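Local coordinates for hypothetical protein EF3068 (Enterococcus faecalis, PDB 2B6C) that is of unknown function but probably acts in the repair of alkylated DNA, at residues Y64-R69 and Q100-S106; F94-V98 and W110-F114; T6-Q10 and E70-V74. Where two conformers were deposited one is given. Residues are numbered along the deposited sequence.

Interaction 1: Y64-R69 and Q100-S106; sequences YQKTER and QKAWWDS
R69 and D105 form the strongest link, a two-pronged salt bridge: R69 NH2 lies 2.9 Å from D105 OD1, and R69 NE donates at 3.0 Å to D105 OD2, which also bonds Y73 OH of helix 69-81. The guanidinium also holds a carbonyl, with R69 NH1 and NH2 at 2.8 and 2.9 Å from K101 O. Arginine suits this place because its flat head serves carboxylate and carbonyl together; its t, p, t, t chain brings that head inward. K101 makes a second tie. In a left-handed helical conformation (phi 49°, psi 46°), it stretches an almost straight side chain to the backbone of helix 53-65, donating from NZ to Y64 O (2.9 Å). Two successive helices of an all-helical AlkD-like repeat fold are thus tied to loop 100-103 and the first turn of helix 104-120, whose N-cap is W103. The closest CA atoms, Y64 and K101, are 8.7 Å apart. Y64, chi1 t, donates from OH to Q100 O at 2.6 Å. Farther out, Q65 NE2 hydrogen-bonds Q100 OE1 (3.2 Å), one water joins the two amides, and Q100 NE2 bonds A96 O. Y64 CE2 packs 4.0 Å from K101 CG.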
loop_
_atom_site.group_PDB
_atom_site.type_symbol
_atom_site.label_atom_id
_atom_site.label_comp_id
_atom_site.label_asym_id
_atom_site.label_seq_id
_atom_site.Cartn_x
_atom_site.Cartn_y
_atom_site.Cartn_z
ATOM N N TYR B 64 -8.395 -1.364 -21.238
ATOM C CA TYR B 64 -7.321 -1.744 -22.151
ATOM C C TYR B 64 -7.837 -1.781 -23.578
ATOM O O TYR B 64 -7.131 -1.444 -24.513
ATOM C CB TYR B 64 -6.710 -3.099 -21.764
ATOM C CG TYR B 64 -5.262 -3.222 -22.206
ATOM C CD1 TYR B 64 -4.241 -2.671 -21.433
ATOM C CD2 TYR B 64 -4.922 -3.832 -23.420
ATOM C CE1 TYR B 64 -2.926 -2.759 -21.836
ATOM C CE2 TYR B 64 -3.570 -3.926 -23.853
ATOM C CZ TYR B 64 -2.590 -3.399 -23.045
ATOM O OH TYR B 64 -1.253 -3.455 -23.422
ATOM N N GLN B 65 -9.108 -2.134 -23.745
ATOM C CA GLN B 65 -9.648 -2.260 -25.087
ATOM C C GLN B 65 -10.247 -0.942 -25.643
ATOM O O GLN B 65 -10.634 -0.891 -26.803
ATOM C CB GLN B 65 -10.616 -3.453 -25.168
ATOM C CG GLN B 65 -10.033 -4.826 -24.651
ATOM C CD GLN B 65 -8.669 -5.263 -25.293
ATOM O OE1 GLN B 65 -8.335 -4.891 -26.435
ATOM N NE2 GLN B 65 -7.894 -6.082 -24.548
ATOM N N LYS B 66 -10.277 0.128 -24.843
ATOM C CA LYS B 66 -10.679 1.438 -25.346
ATOM C C LYS B 66 -9.637 1.943 -26.361
ATOM O O LYS B 66 -8.486 1.527 -26.326
ATOM C CB LYS B 66 -10.885 2.435 -24.185
ATOM C CG LYS B 66 -12.165 2.170 -23.378
ATOM C CD LYS B 66 -12.406 3.081 -22.152
ATOM C CE LYS B 66 -12.885 4.500 -22.540
ATOM N NZ LYS B 66 -14.216 4.606 -23.309
ATOM N N THR B 67 -10.048 2.875 -27.225
ATOM C CA THR B 67 -9.264 3.289 -28.365
ATOM C C THR B 67 -8.017 4.060 -28.028
ATOM O O THR B 67 -6.933 3.739 -28.513
ATOM C CB THR B 67 -10.139 4.126 -29.333
ATOM O OG1 THR B 67 -11.104 3.252 -29.903
ATOM C CG2 THR B 67 -9.282 4.738 -30.471
ATOM N N GLU B 68 -8.186 5.100 -27.222
ATOM C CA GLU B 68 -7.099 6.003 -26.935
ATOM C C GLU B 68 -6.080 5.363 -26.010
ATOM O O GLU B 68 -6.437 4.623 -25.065
ATOM C CB GLU B 68 -7.655 7.298 -26.362
ATOM C CG GLU B 68 -8.646 7.949 -27.280
ATOM C CD GLU B 68 -10.117 7.411 -27.213
ATOM O OE1 GLU B 68 -10.481 6.365 -26.601
ATOM O OE2 GLU B 68 -10.930 8.069 -27.857
ATOM N N ARG B 69 -4.823 5.663 -26.292
ATOM C CA ARG B 69 -3.671 5.080 -25.609
ATOM C C ARG B 69 -3.709 5.323 -24.076
ATOM O O ARG B 69 -3.362 4.463 -23.310
ATOM C CB ARG B 69 -2.405 5.678 -26.234
ATOM C CG ARG B 69 -1.100 4.992 -25.870
ATOM C CD ARG B 69 -1.231 3.482 -25.839
ATOM N NE ARG B 69 0.076 2.807 -25.858
ATOM C CZ ARG B 69 0.239 1.487 -25.913
ATOM N NH1 ARG B 69 -0.830 0.698 -25.943
ATOM N NH2 ARG B 69 1.473 0.961 -25.937
ATOM N N GLN B 100 -0.184 -7.357 -26.352
ATOM C CA GLN B 100 -1.316 -6.575 -26.876
ATOM C C GLN B 100 -1.090 -5.061 -26.835
ATOM O O GLN B 100 -0.711 -4.506 -25.779
ATOM C CB GLN B 100 -2.629 -6.878 -26.157
ATOM C CG GLN B 100 -3.068 -8.321 -26.076
ATOM C CD GLN B 100 -4.381 -8.416 -25.273
ATOM O OE1 GLN B 100 -5.324 -7.654 -25.510
ATOM N NE2 GLN B 100 -4.435 -9.327 -24.321
ATOM N N LYS B 101 -1.337 -4.399 -27.982
ATOM C CA LYS B 101 -1.142 -2.962 -28.149
ATOM C C LYS B 101 0.277 -2.570 -27.632
ATOM O O LYS B 101 0.437 -1.603 -26.894
ATOM C CB LYS B 101 -2.237 -2.159 -27.417
ATOM C CG LYS B 101 -3.651 -2.693 -27.634
ATOM C CD LYS B 101 -4.677 -1.723 -27.086
ATOM C CE LYS B 101 -6.074 -1.923 -27.641
ATOM N NZ LYS B 101 -6.875 -0.708 -27.329
ATOM N N ALA B 102 1.268 -3.348 -28.026
ATOM C CA ALA B 102 2.593 -3.289 -27.443
ATOM C C ALA B 102 3.495 -2.267 -28.094
ATOM O O ALA B 102 3.633 -2.227 -29.341
ATOM C CB ALA B 102 3.263 -4.666 -27.505
ATOM N N TRP B 103 4.134 -1.473 -27.234
ATOM C CA TRP B 103 5.211 -0.579 -27.645
ATOM C C TRP B 103 5.975 -0.336 -26.341
ATOM O O TRP B 103 5.534 -0.811 -25.301
ATOM C CB TRP B 103 4.640 0.724 -28.227
ATOM C CG TRP B 103 5.640 1.611 -28.930
ATOM C CD1 TRP B 103 5.957 2.903 -28.617
ATOM C CD2 TRP B 103 6.429 1.268 -30.089
ATOM N NE1 TRP B 103 6.897 3.390 -29.512
ATOM C CE2 TRP B 103 7.181 2.415 -30.435
ATOM C CE3 TRP B 103 6.538 0.114 -30.888
ATOM C CZ2 TRP B 103 8.055 2.436 -31.523
ATOM C CZ3 TRP B 103 7.415 0.144 -31.990
ATOM C CH2 TRP B 103 8.163 1.294 -32.276
ATOM N N TRP B 104 7.082 0.407 -26.348
ATOM C CA TRP B 104 7.893 0.450 -25.113
ATOM C C TRP B 104 7.119 1.088 -23.941
ATOM O O TRP B 104 7.365 0.786 -22.781
ATOM C CB TRP B 104 9.236 1.164 -25.363
ATOM C CG TRP B 104 9.072 2.630 -25.752
ATOM C CD1 TRP B 104 9.096 3.157 -27.029
ATOM C CD2 TRP B 104 8.850 3.734 -24.868
ATOM N NE1 TRP B 104 8.902 4.520 -26.982
ATOM C CE2 TRP B 104 8.748 4.903 -25.677
ATOM C CE3 TRP B 104 8.760 3.866 -23.463
ATOM C CZ2 TRP B 104 8.547 6.172 -25.135
ATOM C CZ3 TRP B 104 8.524 5.133 -22.925
ATOM C CH2 TRP B 104 8.430 6.271 -23.764
ATOM N N ASP B 105 6.169 1.970 -24.252
ATOM C CA ASP B 105 5.434 2.686 -23.230
ATOM C C ASP B 105 4.527 1.752 -22.395
ATOM O O ASP B 105 4.557 1.808 -21.153
ATOM C CB ASP B 105 4.679 3.896 -23.823
ATOM C CG ASP B 105 3.658 3.517 -24.898
ATOM O OD1 ASP B 105 3.844 2.507 -25.598
ATOM O OD2 ASP B 105 2.641 4.248 -25.059
ATOM N N SER B 106 3.742 0.902 -23.058
ATOM C CA SER B 106 2.906 -0.078 -22.330
ATOM C C SER B 106 3.685 -1.258 -21.747
ATOM O O SER B 106 3.386 -1.710 -20.662
ATOM C CB SER B 106 1.756 -0.620 -23.197
ATOM O OG SER B 106 2.253 -1.437 -24.252
HETATM O O HOH W 1 -5.660 -5.845 -27.492
HETATM O O HOH W 2 -5.349 1.631 -28.076
#

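Interaction 2: F94-V98 and W110-F114; sequences FKAYV and WRKFF. With SO4 (sulfate ion), chain I.
Segment 94-98 leaves helix 88-94 through a short 3-10 turn, 95-97, with Y97 N bonded to F94 O (3.0 Å) and V98 N to K95 O (3.1 Å). The CA-to-CB bond of K95 is directed away; its NZ donates to O3 (2.9 Å) of a sulfate, probably from the crystallisation liquor. The segment lies against helix 104-120 with V98 and W110 nearest in register, their CA atoms 6.5 Å apart. The largest bump is W110 (chi1 m, chi2 120°), which with its indole and CB fills the hollow between F94, Y97 and V98: W110 CZ2 sits 3.3 Å from Y97 CB, W110 CZ3 3.7 Å from F94 CD1, and W110 CB 3.8 Å from V98 CG2. One helical turn on, F114 pushes its ring edge against the backbone, F114 CZ lying 3.7 Å from F94 C, while F114 CE2 meets the slim, branched V98 at CG2 (3.7 Å). F113, chi1 t, points its edge at the face of F94 in a T-shaped pair, centroids 5.0 Å apart and planes at 64°. F94, Y97, W110 and F113 make an aromatic cluster within the all-helical fold. Cohesion here is apolar and aromatic; W110 NE1 and Y97 OH find polar partners in Y64 and E61.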
loop_
_atom_site.group_PDB
_atom_site.type_symbol
_atom_site.label_atom_id
_atom_site.label_comp_id
_atom_site.label_asym_id
_atom_site.label_seq_id
_atom_site.Cartn_x
_atom_site.Cartn_y
_atom_site.Cartn_z
ATOM N N PHE B 94 -2.189 -11.996 -16.446
ATOM C CA PHE B 94 -1.844 -10.663 -16.985
ATOM C C PHE B 94 -0.767 -10.686 -18.100
ATOM O O PHE B 94 -0.651 -9.733 -18.852
ATOM C CB PHE B 94 -1.380 -9.697 -15.900
ATOM C CG PHE B 94 -2.491 -9.055 -15.102
ATOM C CD1 PHE B 94 -3.286 -8.047 -15.655
ATOM C CD2 PHE B 94 -2.702 -9.418 -13.765
ATOM C CE1 PHE B 94 -4.274 -7.417 -14.888
ATOM C CE2 PHE B 94 -3.697 -8.805 -12.996
ATOM C CZ PHE B 94 -4.478 -7.797 -13.567
ATOM N N LYS B 95 0.016 -11.760 -18.195
ATOM C CA LYS B 95 1.034 -11.854 -19.246
ATOM C C LYS B 95 0.403 -11.755 -20.644
ATOM O O LYS B 95 1.039 -11.248 -21.567
ATOM C CB LYS B 95 1.926 -13.120 -19.099
ATOM C CG LYS B 95 2.703 -13.457 -20.404
ATOM C CD LYS B 95 3.874 -14.406 -20.241
ATOM C CE LYS B 95 4.500 -14.725 -21.618
ATOM N NZ LYS B 95 3.505 -15.420 -22.503
ATOM N N ALA B 96 -0.855 -12.198 -20.782
ATOM C CA ALA B 96 -1.584 -12.072 -22.035
ATOM C C ALA B 96 -1.648 -10.631 -22.571
ATOM O O ALA B 96 -1.804 -10.434 -23.776
ATOM C CB ALA B 96 -3.021 -12.704 -21.949
ATOM N N TYR B 97 -1.541 -9.636 -21.696
ATOM C CA TYR B 97 -1.613 -8.231 -22.109
ATOM C C TYR B 97 -0.302 -7.673 -22.664
ATOM O O TYR B 97 -0.323 -6.709 -23.427
ATOM C CB TYR B 97 -2.026 -7.323 -20.955
ATOM C CG TYR B 97 -3.473 -7.385 -20.548
ATOM C CD1 TYR B 97 -4.461 -6.798 -21.326
ATOM C CD2 TYR B 97 -3.849 -8.006 -19.348
ATOM C CE1 TYR B 97 -5.812 -6.841 -20.934
ATOM C CE2 TYR B 97 -5.190 -8.064 -18.943
ATOM C CZ TYR B 97 -6.168 -7.479 -19.741
ATOM O OH TYR B 97 -7.507 -7.522 -19.339
ATOM N N VAL B 98 0.830 -8.255 -22.298
ATOM C CA VAL B 98 2.124 -7.671 -22.648
ATOM C C VAL B 98 2.331 -7.465 -24.185
ATOM O O VAL B 98 2.655 -6.367 -24.608
ATOM C CB VAL B 98 3.300 -8.423 -21.946
ATOM C CG1 VAL B 98 4.654 -7.940 -22.497
ATOM C CG2 VAL B 98 3.219 -8.234 -20.421
ATOM N N TRP B 110 3.837 -2.431 -18.017
ATOM C CA TRP B 110 3.598 -3.827 -17.572
ATOM C C TRP B 110 4.785 -4.416 -16.792
ATOM O O TRP B 110 4.585 -5.123 -15.803
ATOM C CB TRP B 110 3.268 -4.792 -18.728
ATOM C CG TRP B 110 1.862 -4.658 -19.232
ATOM C CD1 TRP B 110 1.464 -4.321 -20.513
ATOM C CD2 TRP B 110 0.658 -4.867 -18.478
ATOM N NE1 TRP B 110 0.090 -4.303 -20.588
ATOM C CE2 TRP B 110 -0.431 -4.644 -19.363
ATOM C CE3 TRP B 110 0.395 -5.245 -17.140
ATOM C CZ2 TRP B 110 -1.772 -4.738 -18.951
ATOM C CZ3 TRP B 110 -0.949 -5.367 -16.731
ATOM C CH2 TRP B 110 -2.017 -5.109 -17.641
ATOM N N ARG B 111 6.004 -4.121 -17.242
ATOM C CA ARG B 111 7.198 -4.632 -16.595
ATOM C C ARG B 111 7.251 -4.165 -15.131
ATOM O O ARG B 111 7.569 -4.963 -14.218
ATOM C CB ARG B 111 8.475 -4.222 -17.352
ATOM C CG ARG B 111 9.786 -4.629 -16.595
ATOM C CD ARG B 111 10.289 -3.465 -15.726
ATOM N NE ARG B 111 10.723 -2.371 -16.594
ATOM C CZ ARG B 111 10.928 -1.126 -16.186
ATOM N NH1 ARG B 111 10.743 -0.820 -14.914
ATOM N NH2 ARG B 111 11.333 -0.199 -17.048
ATOM N N LYS B 112 6.930 -2.891 -14.928
ATOM C CA LYS B 112 6.786 -2.310 -13.589
ATOM C C LYS B 112 5.763 -3.032 -12.741
ATOM O O LYS B 112 6.019 -3.268 -11.585
ATOM C CB LYS B 112 6.462 -0.813 -13.644
ATOM C CG LYS B 112 7.653 -0.007 -14.009
ATOM C CD LYS B 112 7.307 1.469 -14.323
ATOM C CE LYS B 112 8.226 2.034 -15.417
ATOM N NZ LYS B 112 8.340 3.532 -15.375
ATOM N N PHE B 113 4.613 -3.385 -13.319
ATOM C CA PHE B 113 3.653 -4.230 -12.622
ATOM C C PHE B 113 4.237 -5.587 -12.187
ATOM O O PHE B 113 4.105 -5.969 -11.005
ATOM C CB PHE B 113 2.376 -4.418 -13.446
ATOM C CG PHE B 113 1.453 -5.440 -12.878
ATOM C CD1 PHE B 113 0.680 -5.149 -11.739
ATOM C CD2 PHE B 113 1.358 -6.699 -13.461
ATOM C CE1 PHE B 113 -0.195 -6.098 -11.210
ATOM C CE2 PHE B 113 0.515 -7.655 -12.950
ATOM C CZ PHE B 113 -0.288 -7.350 -11.817
ATOM N N PHE B 114 4.861 -6.317 -13.118
ATOM C CA PHE B 114 5.469 -7.627 -12.788
ATOM C C PHE B 114 6.623 -7.498 -11.789
ATOM O O PHE B 114 6.797 -8.354 -10.918
ATOM C CB PHE B 114 5.858 -8.427 -14.059
ATOM C CG PHE B 114 4.645 -8.863 -14.869
ATOM C CD1 PHE B 114 3.876 -9.962 -14.464
ATOM C CD2 PHE B 114 4.257 -8.163 -16.001
ATOM C CE1 PHE B 114 2.736 -10.354 -15.184
ATOM C CE2 PHE B 114 3.124 -8.533 -16.727
ATOM C CZ PHE B 114 2.351 -9.634 -16.309
HETATM S S SO4 I . 5.233 -15.886 -26.265
HETATM O O1 SO4 I . 3.850 -16.026 -26.720
HETATM O O2 SO4 I . 6.031 -17.081 -26.616
HETATM O O3 SO4 I . 5.230 -15.823 -24.792
HETATM O O4 SO4 I . 5.817 -14.668 -26.862
#

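Interaction 3: T6-Q10 and E70-V74; sequences TLQFQ and EYQYV
In this all-helical repeat fold of AlkD type, the extended N-terminal segment 6-10 runs before helix 13-22 and lies across the first turns of helix 69-81. Two aromatic residues, Y71 and F9, carry most of the buried surface. F9 and E70 have the nearest CA atoms, 8.5 Å apart, so the backbones stay well separated and long side chains must span the gap. Phenylalanine suits position 9: its CA-to-CB bond points toward the helix, and with chi1 m its ring reaches in, F9 CZ coming 3.7 Å from V74 CG2 and F9 CE1 3.9 Å from E70 CB. The tyrosine leaves the helix sideways, chi1 m, and its end comes near the extended chain. F9 CD1 rests over one face of that ring, 3.5 Å from Y71 CE1; the two planes, at 29° with centroids 5.0 Å apart, are slid so far that they barely overlap. L7, the other residue facing the helix, adds an apolar touch, its CD1 4.1 Å from CG2 of V74, which meets both L7 and F9. The carboxylate of E70 turns elsewhere, bonded to the backbone amides of A30, G31 and I32. Tyrosine suits position 71 because its hydroxyl accepts a nearly straight hydrogen bond from the backbone, F9 N to Y71 OH, 2.8 Å long.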
loop_
_atom_site.group_PDB
_atom_site.type_symbol
_atom_site.label_atom_id
_atom_site.label_comp_id
_atom_site.label_asym_id
_atom_site.label_seq_id
_atom_site.Cartn_x
_atom_site.Cartn_y
_atom_site.Cartn_z
ATOM N N THR B 6 -17.367 5.320 -15.626
ATOM C CA THR B 6 -16.252 5.104 -16.607
ATOM C C THR B 6 -15.580 6.421 -16.974
ATOM O O THR B 6 -16.182 7.298 -17.619
ATOM C CB THR B 6 -16.733 4.368 -17.869
ATOM O OG1 THR B 6 -17.214 3.079 -17.474
ATOM C CG2 THR B 6 -15.592 4.204 -18.910
ATOM N N LEU B 7 -14.333 6.548 -16.521
ATOM C CA LEU B 7 -13.487 7.697 -16.802
ATOM C C LEU B 7 -13.510 7.997 -18.300
ATOM O O LEU B 7 -13.364 7.094 -19.134
ATOM C CB LEU B 7 -12.065 7.376 -16.363
ATOM C CG LEU B 7 -11.174 8.358 -15.618
ATOM C CD1 LEU B 7 -9.783 7.966 -15.949
ATOM C CD2 LEU B 7 -11.414 9.811 -15.966
ATOM N N GLN B 8 -13.729 9.268 -18.625
ATOM C CA GLN B 8 -13.719 9.746 -19.998
ATOM C C GLN B 8 -12.812 10.946 -20.120
ATOM O O GLN B 8 -13.012 11.957 -19.460
ATOM C CB GLN B 8 -15.106 10.150 -20.448
ATOM C CG GLN B 8 -16.044 8.994 -20.594
ATOM C CD GLN B 8 -16.850 9.078 -21.869
ATOM O OE1 GLN B 8 -17.463 8.092 -22.284
ATOM N NE2 GLN B 8 -16.843 10.251 -22.516
ATOM N N PHE B 9 -11.801 10.829 -20.962
ATOM C CA PHE B 9 -10.921 11.948 -21.174
ATOM C C PHE B 9 -11.491 12.880 -22.247
ATOM O O PHE B 9 -12.146 12.448 -23.197
ATOM C CB PHE B 9 -9.520 11.495 -21.542
ATOM C CG PHE B 9 -8.835 10.693 -20.466
ATOM C CD1 PHE B 9 -8.374 9.410 -20.738
ATOM C CD2 PHE B 9 -8.655 11.215 -19.186
ATOM C CE1 PHE B 9 -7.735 8.659 -19.745
ATOM C CE2 PHE B 9 -8.015 10.472 -18.187
ATOM C CZ PHE B 9 -7.562 9.201 -18.471
ATOM N N GLN B 10 -11.246 14.170 -22.048
ATOM C CA GLN B 10 -11.575 15.187 -23.028
ATOM C C GLN B 10 -10.456 15.254 -24.066
ATOM O O GLN B 10 -9.276 15.300 -23.718
ATOM C CB GLN B 10 -11.750 16.536 -22.326
ATOM C CG GLN B 10 -12.801 17.406 -22.973
ATOM C CD GLN B 10 -14.168 16.711 -23.058
ATOM O OE1 GLN B 10 -14.846 16.788 -24.089
ATOM N NE2 GLN B 10 -14.568 16.022 -21.981
ATOM N N GLU B 70 -4.151 6.499 -23.649
ATOM C CA GLU B 70 -4.175 6.817 -22.202
ATOM C C GLU B 70 -5.066 5.837 -21.380
ATOM O O GLU B 70 -4.838 5.634 -20.194
ATOM C CB GLU B 70 -4.569 8.278 -21.992
ATOM C CG GLU B 70 -3.601 9.270 -22.650
ATOM C CD GLU B 70 -4.087 9.770 -23.999
ATOM O OE1 GLU B 70 -4.730 9.013 -24.759
ATOM O OE2 GLU B 70 -3.826 10.941 -24.318
ATOM N N TYR B 71 -6.049 5.218 -22.026
ATOM C CA TYR B 71 -6.855 4.185 -21.384
ATOM C C TYR B 71 -6.093 2.900 -21.112
ATOM O O TYR B 71 -6.411 2.207 -20.140
ATOM C CB TYR B 71 -8.106 3.901 -22.189
ATOM C CG TYR B 71 -9.043 5.103 -22.210
ATOM C CD1 TYR B 71 -9.648 5.580 -21.020
ATOM C CD2 TYR B 71 -9.328 5.758 -23.402
ATOM C CE1 TYR B 71 -10.518 6.665 -21.041
ATOM C CE2 TYR B 71 -10.175 6.866 -23.427
ATOM C CZ TYR B 71 -10.767 7.309 -22.247
ATOM O OH TYR B 71 -11.607 8.403 -22.308
ATOM N N GLN B 72 -5.087 2.580 -21.940
ATOM C CA GLN B 72 -4.192 1.434 -21.604
ATOM C C GLN B 72 -3.361 1.791 -20.390
ATOM O O GLN B 72 -3.109 0.928 -19.540
ATOM C CB GLN B 72 -3.269 0.993 -22.752
ATOM C CG GLN B 72 -3.937 0.229 -23.867
ATOM C CD GLN B 72 -4.561 1.124 -24.900
ATOM O OE1 GLN B 72 -5.784 1.338 -24.896
ATOM N NE2 GLN B 72 -3.750 1.635 -25.809
ATOM N N TYR B 73 -2.979 3.068 -20.280
ATOM C CA TYR B 73 -2.184 3.529 -19.133
ATOM C C TYR B 73 -3.029 3.471 -17.874
ATOM O O TYR B 73 -2.517 3.113 -16.810
ATOM C CB TYR B 73 -1.670 4.964 -19.300
ATOM C CG TYR B 73 -0.795 5.238 -20.513
ATOM C CD1 TYR B 73 -0.045 4.217 -21.123
ATOM C CD2 TYR B 73 -0.668 6.561 -21.017
ATOM C CE1 TYR B 73 0.757 4.479 -22.216
ATOM C CE2 TYR B 73 0.132 6.840 -22.122
ATOM C CZ TYR B 73 0.862 5.796 -22.710
ATOM O OH TYR B 73 1.683 6.069 -23.780
ATOM N N VAL B 74 -4.318 3.848 -18.007
ATOM C CA VAL B 74 -5.303 3.676 -16.951
ATOM C C VAL B 74 -5.455 2.218 -16.542
ATOM O O VAL B 74 -5.364 1.908 -15.354
ATOM C CB VAL B 74 -6.696 4.321 -17.267
ATOM C CG1 VAL B 74 -7.725 3.928 -16.175
ATOM C CG2 VAL B 74 -6.555 5.820 -17.379
#

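All three contacts lie within residues 6-114 of one all-helical chain. Interaction 3 closes before interaction 2 opens, whereas the segments of interaction 1 alternate with those of both. Its centre is about 12 Å from that of interaction 2 and 11 Å from that of interaction 3, while the centres of interactions 2 and 3 are about 18 Å apart, with nearest atoms some 6 Å apart. Interactions 1 and 2 share helix 104-120 and meet where Y64 OH probably bonds W110 NE1 (3.2 Å). Interaction 1 reaches interaction 3 through a probable hydrogen bond between D105 OD2 and Y73 OH, 2.4 Å apart. Interaction 1 thus lies between the other two and touches each, bringing helices 53-65, 69-81 and 104-120 together.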